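Local coordinates for flavin-dependent monooxygenase, oxygenase subunit HsaA (Mycobacterium tuberculosis, PDB 3AFF), which acts as a flavin-dependent monooxygenase in cholesterol catabolism, probably ortho-hydroxylating the phenolic seco-steroid 3-HSA with reduced FMN and molecular oxygen, at residues I171-V181 / S192-V200; P315-R323 / G386-V394. All coordinates share one frame; numbering follows the deposited sequence. Where two conformers were deposited one is given.

Interactions 1 and 2 lie in different parts of an acyl-CoA dehydrogenase-like subunit: interaction 1 in the central beta region, interaction 2 where the C-terminal tail meets the helical C-terminal domain. Their centres are 31 Å apart and their nearest atoms about 18 Å apart, and interaction 1 closes along the chain before interaction 2 opens. The first is nearer the probable flavin site: the side chain of Leu-195 is about 4 Å from those of Ser-119 and Ser-142, both assigned to FMN by similarity. In the second, Met-393 and Arg-323 have side chains about 9 Å from those of Tyr-120 and Ala-369, respectively, residues of the same predicted site.

Interaction 1 (I171-V181 / S192-V200); sequences IPRSEYEIKDV and SNTLVVKDV
An antiparallel strand pair in the beta domain of the acyl-CoA dehydrogenase fold joins 177-179 to 193-198, and the latter strand also pairs with 132-142 on its other edge. The register rests on two hydrogen-bonded pairs, Glu-177 with Val-196 and Lys-179 with Thr-194, on either side of the non-hydrogen-bonded pair Ile-178 with Leu-195. Val-196 N reaches Glu-177 O at 2.9 Å, nearly straight (168° at the hydrogen), and Lys-179 N reaches Thr-194 O at 2.8 Å.

Apolar side chains line the face of Ile-178 and Leu-195. There Leu-195 CD2 lies 3.9 Å from Tyr-176 CE1 and 4.1 Å from Ile-178 CG1, the side chains running alongside each other in the same direction. The tyrosine ring gets there because CG sits between backbone N and carbonyl carbon (chi1 53°). Ile-178 also sets CG2 3.7 Å from Asn-193 CB. Leu-195 continues toward Ser-119 and Ser-142, which by similarity bind FMN, so Leu-195 probably lies behind the FMN-binding residues.

On the Glu-177 face, its OE1 and Lys-198 NZ form a long salt bridge at 3.9 Å. Asp-199 and Val-200 both face strand 132-142 in a G1 beta bulge. A water ties Lys-198 to the 3-10 segment 173-175: it donates to Glu-175 O at 2.6 Å and accepts from Lys-198 N.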
# COMPACT_ATOMS: atom_id res chain seq x y z
N ILE A 171 -49.14 13.90 -25.44
CA ILE A 171 -49.81 14.98 -26.20
C ILE A 171 -49.76 14.54 -27.65
O ILE A 171 -48.70 14.07 -28.07
CB ILE A 171 -49.07 16.32 -26.05
CG1 ILE A 171 -49.16 16.82 -24.60
CG2 ILE A 171 -49.67 17.38 -26.92
CD1 ILE A 171 -48.52 18.22 -24.36
N PRO A 172 -50.88 14.69 -28.39
CA PRO A 172 -50.87 14.31 -29.81
C PRO A 172 -50.19 15.33 -30.74
O PRO A 172 -50.15 16.51 -30.44
CB PRO A 172 -52.36 14.17 -30.16
CG PRO A 172 -53.05 15.10 -29.22
CD PRO A 172 -52.23 15.12 -27.94
N ARG A 173 -49.70 14.81 -31.86
CA ARG A 173 -48.95 15.56 -32.87
C ARG A 173 -49.63 16.85 -33.42
O ARG A 173 -48.96 17.86 -33.67
CB ARG A 173 -48.49 14.60 -33.97
CG ARG A 173 -47.68 15.26 -35.12
CD ARG A 173 -46.21 15.31 -34.84
NE ARG A 173 -45.68 16.55 -35.41
CZ ARG A 173 -45.11 16.69 -36.60
NH1 ARG A 173 -44.89 15.62 -37.42
NH2 ARG A 173 -44.70 17.90 -36.95
N SER A 174 -50.96 16.82 -33.52
CA SER A 174 -51.75 18.00 -33.89
C SER A 174 -51.62 19.16 -32.91
O SER A 174 -51.89 20.31 -33.28
CB SER A 174 -53.23 17.63 -34.02
OG SER A 174 -53.76 17.12 -32.79
N GLU A 175 -51.21 18.88 -31.67
CA GLU A 175 -51.08 19.90 -30.63
C GLU A 175 -49.70 20.48 -30.33
O GLU A 175 -49.60 21.36 -29.47
CB GLU A 175 -51.79 19.44 -29.37
CG GLU A 175 -53.30 19.42 -29.65
CD GLU A 175 -54.10 18.65 -28.68
OE1 GLU A 175 -53.56 18.15 -27.70
OE2 GLU A 175 -55.32 18.53 -28.89
N TYR A 176 -48.65 20.01 -31.02
CA TYR A 176 -47.30 20.68 -30.93
C TYR A 176 -46.68 20.86 -32.32
O TYR A 176 -47.18 20.28 -33.27
CB TYR A 176 -46.26 19.92 -30.05
CG TYR A 176 -46.10 18.49 -30.41
CD1 TYR A 176 -45.02 18.06 -31.23
CD2 TYR A 176 -46.99 17.51 -29.91
CE1 TYR A 176 -44.86 16.67 -31.54
CE2 TYR A 176 -46.84 16.17 -30.23
CZ TYR A 176 -45.79 15.75 -31.05
OH TYR A 176 -45.67 14.41 -31.39
N GLU A 177 -45.57 21.61 -32.36
CA GLU A 177 -44.85 21.97 -33.57
C GLU A 177 -43.44 21.36 -33.36
O GLU A 177 -42.86 21.44 -32.24
CB GLU A 177 -44.78 23.50 -33.67
CG GLU A 177 -44.15 24.03 -35.00
CD GLU A 177 -43.50 25.47 -34.94
OE1 GLU A 177 -43.99 26.34 -34.13
OE2 GLU A 177 -42.51 25.72 -35.69
N ILE A 178 -42.92 20.71 -34.40
CA ILE A 178 -41.53 20.28 -34.39
C ILE A 178 -40.67 21.35 -35.04
O ILE A 178 -40.84 21.62 -36.23
CB ILE A 178 -41.36 18.95 -35.11
CG1 ILE A 178 -42.20 17.88 -34.35
CG2 ILE A 178 -39.84 18.62 -35.25
CD1 ILE A 178 -42.13 16.48 -34.99
N LYS A 179 -39.80 21.99 -34.27
CA LYS A 179 -38.84 22.93 -34.84
C LYS A 179 -37.60 22.14 -35.22
O LYS A 179 -36.99 21.51 -34.35
CB LYS A 179 -38.50 24.04 -33.82
CG LYS A 179 -37.53 25.08 -34.31
CD LYS A 179 -37.34 26.27 -33.29
CE LYS A 179 -36.23 27.27 -33.78
NZ LYS A 179 -36.26 27.56 -35.30
N ASP A 180 -37.19 22.21 -36.50
CA ASP A 180 -35.98 21.52 -36.98
C ASP A 180 -34.70 22.29 -36.67
O ASP A 180 -34.36 23.27 -37.35
CB ASP A 180 -36.07 21.22 -38.48
CG ASP A 180 -34.79 20.62 -39.06
OD1 ASP A 180 -33.80 20.42 -38.29
OD2 ASP A 180 -34.78 20.37 -40.29
N VAL A 181 -33.98 21.84 -35.65
CA VAL A 181 -32.81 22.54 -35.11
C VAL A 181 -31.56 21.60 -35.01
O VAL A 181 -30.57 21.99 -34.45
CB VAL A 181 -33.09 23.17 -33.70
CG1 VAL A 181 -34.21 24.15 -33.77
CG2 VAL A 181 -33.42 22.08 -32.68
N SER A 192 -33.09 14.72 -33.39
CA SER A 192 -33.50 15.02 -32.02
C SER A 192 -33.98 16.48 -31.93
O SER A 192 -33.36 17.32 -31.27
CB SER A 192 -32.37 14.68 -31.02
OG SER A 192 -31.94 13.30 -31.18
N ASN A 193 -35.10 16.75 -32.62
CA ASN A 193 -35.63 18.11 -32.78
C ASN A 193 -36.45 18.64 -31.57
O ASN A 193 -36.60 17.96 -30.55
CB ASN A 193 -36.36 18.27 -34.13
CG ASN A 193 -35.39 18.26 -35.31
OD1 ASN A 193 -35.53 17.47 -36.24
ND2 ASN A 193 -34.40 19.11 -35.26
N THR A 194 -36.92 19.89 -31.67
CA THR A 194 -37.55 20.57 -30.55
C THR A 194 -39.08 20.67 -30.61
O THR A 194 -39.65 20.91 -31.68
CB THR A 194 -36.92 21.94 -30.43
OG1 THR A 194 -35.64 21.72 -29.81
CG2 THR A 194 -37.74 22.83 -29.54
N LEU A 195 -39.74 20.49 -29.47
CA LEU A 195 -41.23 20.35 -29.47
C LEU A 195 -41.77 21.57 -28.77
O LEU A 195 -41.49 21.81 -27.59
CB LEU A 195 -41.69 19.08 -28.74
CG LEU A 195 -40.94 17.76 -28.97
CD1 LEU A 195 -41.27 16.69 -27.90
CD2 LEU A 195 -41.21 17.26 -30.39
N VAL A 196 -42.56 22.35 -29.51
CA VAL A 196 -43.10 23.62 -28.97
C VAL A 196 -44.58 23.44 -28.67
O VAL A 196 -45.32 23.05 -29.51
CB VAL A 196 -42.89 24.81 -29.97
CG1 VAL A 196 -43.34 26.15 -29.34
CG2 VAL A 196 -41.41 24.89 -30.41
N VAL A 197 -44.97 23.72 -27.43
CA VAL A 197 -46.29 23.39 -26.95
C VAL A 197 -46.82 24.70 -26.38
O VAL A 197 -46.17 25.27 -25.53
CB VAL A 197 -46.21 22.26 -25.82
CG1 VAL A 197 -47.54 21.94 -25.26
CG2 VAL A 197 -45.51 20.96 -26.37
N LYS A 198 -47.97 25.16 -26.85
CA LYS A 198 -48.55 26.44 -26.36
C LYS A 198 -50.00 26.26 -25.97
O LYS A 198 -50.84 25.94 -26.83
CB LYS A 198 -48.49 27.56 -27.41
CG LYS A 198 -47.46 27.38 -28.48
CD LYS A 198 -46.86 28.74 -29.03
CE LYS A 198 -45.94 28.48 -30.27
NZ LYS A 198 -46.50 27.45 -31.31
N ASP A 199 -50.29 26.48 -24.70
CA ASP A 199 -51.65 26.49 -24.16
C ASP A 199 -52.43 25.26 -24.58
O ASP A 199 -53.55 25.37 -25.09
CB ASP A 199 -52.44 27.76 -24.59
CG ASP A 199 -52.01 29.00 -23.84
OD1 ASP A 199 -51.44 28.86 -22.74
OD2 ASP A 199 -52.26 30.14 -24.34
N VAL A 200 -51.83 24.08 -24.37
CA VAL A 200 -52.48 22.81 -24.72
C VAL A 200 -53.17 22.16 -23.53
O VAL A 200 -52.51 21.88 -22.47
CB VAL A 200 -51.44 21.82 -25.38
CG1 VAL A 200 -52.07 20.49 -25.61
CG2 VAL A 200 -50.91 22.40 -26.71
O HOH W 1 -49.23 23.97 -29.21

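Interaction 2 (P315-R323 / G386-V394); sequences PFELRARAR and GLPPGDTMV
The first two turns of helix 316-342, in the acyl-CoA dehydrogenase C-terminal domain, receive the chain terminus, where a weakly bonded helical turn at about 390-393 leads into the last residue, Val-394. Phe-316, Arg-319, Ala-320 and Arg-323 lie on the side of the helix that meets it.

Hydrogen bonds come from two arginines to backbone oxygens of the tail. Arg-319 NH2 donates to Val-394 O at 3.2 Å, with the acceptor only 5° out of the guanidinium plane, while its NE makes a weak bond to the same oxygen. The chain bends at chi3 (44°) to present this edge to the tail. Asp-391 O also lies at the guanidinium edge, but its modelled distance to NH2 is implausibly short, so that bond's length is doubtful. One turn on, Arg-323 NH2 meets Met-393 O at 2.9 Å, and the same nitrogen forms a salt bridge with Glu-374. Val-394 is the last residue, so its O is probably one oxygen of the terminal carboxylate, whose negative charge would be expected to reinforce the Arg-319 bonds.

Val-394 makes the apolar contacts with the helix. Its CG1 lies 3.7 Å from Ala-320 CA and 3.8 Å from Arg-323 CG, and Phe-316 CE1 is 4.0 Å from Val-394 CB. The phenyl edge meets Asp-391 as well, with Asp-391 O near the ring plane. His-256 of the second subunit packs on Asp-391.

In the conformer given, a water accepts from Arg-319 NH1 at 3.1 Å and donates to Asp-391 OD1; the aspartate end of this bridge is therefore doubtful.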
# COMPACT_ATOMS: atom_id res chain seq x y z
N PRO A 315 -34.40 -5.34 -4.89
CA PRO A 315 -33.95 -4.53 -3.78
C PRO A 315 -33.31 -3.19 -4.17
O PRO A 315 -32.78 -3.03 -5.30
CB PRO A 315 -32.91 -5.41 -3.06
CG PRO A 315 -32.75 -6.66 -3.91
CD PRO A 315 -33.55 -6.51 -5.17
N PHE A 316 -33.31 -2.25 -3.24
CA PHE A 316 -32.70 -0.96 -3.51
C PHE A 316 -31.23 -1.13 -3.92
O PHE A 316 -30.78 -0.48 -4.86
CB PHE A 316 -32.85 0.01 -2.33
CG PHE A 316 -32.08 1.29 -2.51
CD1 PHE A 316 -32.60 2.33 -3.29
CD2 PHE A 316 -30.80 1.42 -2.00
CE1 PHE A 316 -31.86 3.52 -3.50
CE2 PHE A 316 -30.06 2.61 -2.22
CZ PHE A 316 -30.61 3.65 -2.98
N GLU A 317 -30.49 -2.03 -3.25
CA GLU A 317 -29.05 -2.19 -3.54
C GLU A 317 -28.81 -2.61 -4.98
O GLU A 317 -27.81 -2.19 -5.56
CB GLU A 317 -28.38 -3.19 -2.60
CG GLU A 317 -29.25 -4.49 -2.44
CD GLU A 317 -28.48 -5.86 -2.62
OE1 GLU A 317 -28.85 -6.66 -3.56
OE2 GLU A 317 -27.53 -6.10 -1.79
N LEU A 318 -29.74 -3.36 -5.58
CA LEU A 318 -29.60 -3.76 -6.99
C LEU A 318 -29.82 -2.58 -7.95
O LEU A 318 -29.07 -2.39 -8.94
CB LEU A 318 -30.54 -4.93 -7.31
CG LEU A 318 -30.59 -5.44 -8.76
CD1 LEU A 318 -29.19 -5.68 -9.38
CD2 LEU A 318 -31.43 -6.71 -8.90
N ARG A 319 -30.88 -1.80 -7.72
CA ARG A 319 -31.12 -0.60 -8.54
C ARG A 319 -29.94 0.37 -8.41
O ARG A 319 -29.46 0.93 -9.41
CB ARG A 319 -32.44 0.07 -8.11
CG ARG A 319 -33.76 -0.68 -8.52
CD ARG A 319 -34.96 -0.29 -7.58
NE ARG A 319 -34.91 1.11 -7.43
CZ ARG A 319 -35.13 1.83 -6.34
NH1 ARG A 319 -35.66 1.37 -5.24
NH2 ARG A 319 -34.88 3.10 -6.45
N ALA A 320 -29.46 0.54 -7.19
CA ALA A 320 -28.22 1.33 -6.94
C ALA A 320 -26.95 0.89 -7.72
O ALA A 320 -26.30 1.70 -8.38
CB ALA A 320 -27.94 1.40 -5.45
N ARG A 321 -26.61 -0.39 -7.67
CA ARG A 321 -25.57 -0.96 -8.56
C ARG A 321 -25.84 -0.65 -10.04
O ARG A 321 -24.92 -0.35 -10.80
CB ARG A 321 -25.55 -2.48 -8.47
CG ARG A 321 -24.82 -3.07 -7.29
CD ARG A 321 -24.28 -4.54 -7.56
NE ARG A 321 -25.21 -5.58 -8.04
CZ ARG A 321 -25.31 -5.93 -9.33
NH1 ARG A 321 -24.55 -5.27 -10.20
NH2 ARG A 321 -26.14 -6.92 -9.76
N ALA A 322 -27.09 -0.79 -10.47
CA ALA A 322 -27.42 -0.64 -11.89
C ALA A 322 -27.14 0.80 -12.32
O ALA A 322 -26.63 1.03 -13.41
CB ALA A 322 -28.92 -1.08 -12.19
N ARG A 323 -27.42 1.77 -11.44
CA ARG A 323 -27.10 3.16 -11.70
C ARG A 323 -25.63 3.50 -11.80
O ARG A 323 -25.25 4.25 -12.67
CB ARG A 323 -27.69 4.09 -10.64
CG ARG A 323 -29.06 4.51 -10.99
CD ARG A 323 -29.16 5.86 -11.68
NE ARG A 323 -30.59 6.13 -11.80
CZ ARG A 323 -31.15 6.79 -12.79
NH1 ARG A 323 -30.37 7.25 -13.75
NH2 ARG A 323 -32.48 7.00 -12.82
N GLY A 386 -42.15 18.87 -6.89
CA GLY A 386 -43.12 17.86 -7.11
C GLY A 386 -42.58 16.48 -7.30
O GLY A 386 -43.35 15.53 -7.46
N LEU A 387 -41.25 16.34 -7.26
CA LEU A 387 -40.57 15.08 -7.52
C LEU A 387 -40.81 14.06 -6.37
O LEU A 387 -41.08 14.47 -5.22
CB LEU A 387 -39.06 15.35 -7.73
CG LEU A 387 -38.73 15.81 -9.15
CD1 LEU A 387 -37.39 16.61 -9.24
CD2 LEU A 387 -38.76 14.66 -10.16
N PRO A 388 -40.68 12.75 -6.67
CA PRO A 388 -40.78 11.75 -5.61
C PRO A 388 -39.45 11.68 -4.85
O PRO A 388 -38.50 12.28 -5.29
CB PRO A 388 -40.99 10.43 -6.40
CG PRO A 388 -40.41 10.70 -7.78
CD PRO A 388 -40.33 12.15 -7.99
N PRO A 389 -39.39 10.96 -3.70
CA PRO A 389 -38.14 10.85 -2.97
C PRO A 389 -37.10 10.28 -3.90
O PRO A 389 -37.37 9.29 -4.61
CB PRO A 389 -38.43 9.82 -1.85
CG PRO A 389 -39.84 9.63 -1.82
CD PRO A 389 -40.49 10.21 -3.07
N GLY A 390 -35.92 10.88 -3.87
CA GLY A 390 -34.84 10.59 -4.79
C GLY A 390 -34.39 9.14 -4.83
O GLY A 390 -33.97 8.67 -5.92
N ASP A 391 -34.46 8.43 -3.69
CA ASP A 391 -34.07 7.01 -3.71
C ASP A 391 -35.03 6.15 -4.57
O ASP A 391 -34.62 5.09 -5.07
CB ASP A 391 -33.86 6.43 -2.30
CG ASP A 391 -35.10 6.49 -1.43
OD1 ASP A 391 -36.22 6.37 -1.96
OD2 ASP A 391 -34.95 6.65 -0.19
N THR A 392 -36.28 6.60 -4.79
CA THR A 392 -37.23 5.88 -5.67
C THR A 392 -36.85 6.02 -7.15
O THR A 392 -37.23 5.17 -8.00
CB THR A 392 -38.70 6.32 -5.49
OG1 THR A 392 -38.86 7.66 -5.95
CG2 THR A 392 -39.19 6.23 -4.02
N MET A 393 -36.07 7.05 -7.47
CA MET A 393 -35.62 7.34 -8.82
C MET A 393 -34.35 6.59 -9.25
O MET A 393 -34.00 6.49 -10.45
CB MET A 393 -35.43 8.88 -9.00
CG MET A 393 -36.75 9.70 -8.96
SD MET A 393 -37.79 9.41 -10.43
CE MET A 393 -36.80 9.94 -11.83
N VAL A 394 -33.62 6.07 -8.27
CA VAL A 394 -32.33 5.45 -8.54
C VAL A 394 -32.46 4.23 -9.47
O VAL A 394 -33.46 3.50 -9.29
CB VAL A 394 -31.65 5.05 -7.20
CG1 VAL A 394 -30.45 4.18 -7.47
CG2 VAL A 394 -31.25 6.31 -6.39
O HOH W 2 -36.61 3.40 -3.10